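Local coordinates for protein tyrosinase (Burkholderia thailandensis, PDB 5ZRD) that probably uses a pair of copper ions to hydroxylate monophenols to catechols and to oxidise these further to quinones, at residues F116-D121 against Y400-L405. Residues are numbered along the deposited sequence; the frame is centred on the assembly and turned at random.
Sequences FWDETD and YGPGSL
Ser404 OG is gripped from two directions by 116-121, donating a very short hydrogen bond to Asp118 OD1 (2.5 Å) while accepting one from Thr120 OG1. The carboxylate of Asp118 spans the serine, since its other oxygen, OD2, takes the backbone N-H of Ser404 at 2.9 Å through its syn lone pair, in a nearly straight bond (171°). One side chain thus reads both the main chain and the hydroxyl of a single residue, and two fixed oxygens leave the carboxylate little freedom to rotate. Ser404 OG can face this way because it sits between its own backbone N and carbonyl carbon (chi1 71°). Gly403 lets the carboxylate come close, its CA 3.5 Å from Asp118 OD2.

Van der Waals contacts extend the interface at both ends. The side chains of Leu405 and Thr120 cross at about a right angle, Leu405 CD1 lying 3.5 Å from Thr120 OG1. Beyond Asp118, CD1 of the Phe116 ring meets CD1 of Tyr400 at 3.8 Å, the two planes inclined at 67°, and Pro402 O lies at the edge of the Phe116 ring, near its plane, by CZ. Both rings also rest on Cys321 and Arg325 of helix 315-334, and Tyr400 OH is held by Asp324 and Arg11.

Residues 118-121 form a type I turn leading into helix 122-127, whose N-cap is Asp121, bonded to Thr124 N. Here the hydrogen bonds of Asp118 and Thr120 to Ser404, together with an aromatic pair, join segment 116-121 of the tyrosinase central domain to a much later loop, packed against helix 315-334, which carries the copper ligand His320 of the di-copper site.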
loop_
_atom_site.group_PDB
_atom_site.type_symbol
_atom_site.label_atom_id
_atom_site.label_comp_id
_atom_site.label_asym_id
_atom_site.label_seq_id
_atom_site.Cartn_x
_atom_site.Cartn_y
_atom_site.Cartn_z
ATOM N N PHE A 116 -19.642 25.717 -34.007
ATOM C CA PHE A 116 -20.263 24.477 -33.554
ATOM C C PHE A 116 -20.636 23.631 -34.776
ATOM O O PHE A 116 -21.112 24.126 -35.795
ATOM C CB PHE A 116 -21.480 24.720 -32.651
ATOM C CG PHE A 116 -22.589 25.567 -33.225
ATOM C CD1 PHE A 116 -22.593 26.945 -33.048
ATOM C CD2 PHE A 116 -23.654 24.991 -33.897
ATOM C CE1 PHE A 116 -23.613 27.737 -33.563
ATOM C CE2 PHE A 116 -24.682 25.780 -34.404
ATOM C CZ PHE A 116 -24.654 27.155 -34.246
ATOM N N TRP A 117 -20.395 22.339 -34.670
ATOM C CA TRP A 117 -21.008 21.398 -35.600
ATOM C C TRP A 117 -22.453 21.213 -35.184
ATOM O O TRP A 117 -22.727 20.571 -34.182
ATOM C CB TRP A 117 -20.282 20.050 -35.629
ATOM C CG TRP A 117 -21.032 18.983 -36.362
ATOM C CD1 TRP A 117 -21.933 19.128 -37.377
ATOM C CD2 TRP A 117 -20.894 17.579 -36.154
ATOM N NE1 TRP A 117 -22.394 17.906 -37.786
ATOM C CE2 TRP A 117 -21.739 16.935 -37.088
ATOM C CE3 TRP A 117 -20.120 16.806 -35.297
ATOM C CZ2 TRP A 117 -21.878 15.549 -37.134
ATOM C CZ3 TRP A 117 -20.259 15.441 -35.346
ATOM C CH2 TRP A 117 -21.115 14.819 -36.260
ATOM N N ASP A 118 -23.342 21.805 -35.960
ATOM C CA ASP A 118 -24.759 21.662 -35.739
ATOM C C ASP A 118 -25.230 20.257 -36.137
ATOM O O ASP A 118 -25.610 20.027 -37.284
ATOM C CB ASP A 118 -25.559 22.742 -36.485
ATOM C CG ASP A 118 -27.007 22.828 -35.989
ATOM O OD1 ASP A 118 -27.515 21.865 -35.340
ATOM O OD2 ASP A 118 -27.635 23.854 -36.268
ATOM N N GLU A 119 -25.271 19.379 -35.133
ATOM C CA GLU A 119 -25.410 17.912 -35.314
ATOM C C GLU A 119 -26.830 17.521 -35.738
ATOM O O GLU A 119 -27.035 16.397 -36.248
ATOM C CB GLU A 119 -25.077 17.186 -34.003
ATOM C CG GLU A 119 -23.611 17.259 -33.626
ATOM C CD GLU A 119 -23.274 17.120 -32.148
ATOM O OE1 GLU A 119 -22.110 16.832 -31.869
ATOM O OE2 GLU A 119 -24.167 17.299 -31.272
ATOM N N THR A 120 -27.791 18.389 -35.451
ATOM C CA THR A 120 -29.208 18.115 -35.668
ATOM C C THR A 120 -29.820 19.070 -36.703
ATOM O O THR A 120 -31.020 19.133 -36.831
ATOM C CB THR A 120 -29.981 18.208 -34.349
ATOM O OG1 THR A 120 -29.691 19.456 -33.722
ATOM C CG2 THR A 120 -29.625 17.095 -33.388
ATOM N N ASP A 121 -29.016 19.824 -37.429
ATOM C CA ASP A 121 -29.519 20.606 -38.555
ATOM C C ASP A 121 -29.815 19.670 -39.735
ATOM O O ASP A 121 -29.491 18.477 -39.699
ATOM C CB ASP A 121 -28.501 21.698 -38.998
ATOM C CG ASP A 121 -27.283 21.132 -39.783
ATOM O OD1 ASP A 121 -27.171 19.892 -39.985
ATOM O OD2 ASP A 121 -26.441 21.940 -40.223
ATOM N N TYR A 400 -24.453 32.191 -28.966
ATOM C CA TYR A 400 -24.598 31.196 -30.014
ATOM C C TYR A 400 -25.453 31.851 -31.079
ATOM O O TYR A 400 -26.464 32.427 -30.776
ATOM C CB TYR A 400 -25.155 29.851 -29.500
ATOM C CG TYR A 400 -24.088 29.035 -28.808
ATOM C CD1 TYR A 400 -23.110 28.388 -29.543
ATOM C CD2 TYR A 400 -23.959 29.015 -27.429
ATOM C CE1 TYR A 400 -22.074 27.689 -28.936
ATOM C CE2 TYR A 400 -22.917 28.351 -26.802
ATOM C CZ TYR A 400 -21.979 27.668 -27.560
ATOM O OH TYR A 400 -20.926 27.026 -26.983
ATOM N N GLY A 401 -24.977 31.796 -32.303
ATOM C CA GLY A 401 -25.802 32.175 -33.396
ATOM C C GLY A 401 -26.978 31.234 -33.499
ATOM O O GLY A 401 -27.154 30.386 -32.669
ATOM N N PRO A 402 -27.776 31.407 -34.529
ATOM C CA PRO A 402 -28.923 30.571 -34.759
ATOM C C PRO A 402 -28.537 29.161 -35.227
ATOM O O PRO A 402 -27.610 29.000 -36.025
ATOM C CB PRO A 402 -29.698 31.296 -35.881
ATOM C CG PRO A 402 -28.609 32.067 -36.620
ATOM C CD PRO A 402 -27.654 32.488 -35.524
ATOM N N GLY A 403 -29.279 28.165 -34.755
ATOM C CA GLY A 403 -29.155 26.813 -35.266
ATOM C C GLY A 403 -30.325 25.941 -34.865
ATOM O O GLY A 403 -31.256 26.393 -34.204
ATOM N N SER A 404 -30.245 24.678 -35.250
ATOM C CA SER A 404 -31.331 23.726 -35.074
ATOM C C SER A 404 -31.781 23.675 -33.600
ATOM O O SER A 404 -30.972 23.774 -32.665
ATOM C CB SER A 404 -30.920 22.347 -35.602
ATOM O OG SER A 404 -29.942 21.713 -34.786
ATOM N N LEU A 405 -33.084 23.525 -33.415
ATOM C CA LEU A 405 -33.710 23.245 -32.137
ATOM C C LEU A 405 -33.678 24.449 -31.186
ATOM O O LEU A 405 -33.948 24.261 -29.986
ATOM C CB LEU A 405 -33.033 22.043 -31.466
ATOM C CG LEU A 405 -32.982 20.749 -32.280
ATOM C CD1 LEU A 405 -32.388 19.615 -31.445
ATOM C CD2 LEU A 405 -34.354 20.360 -32.786
#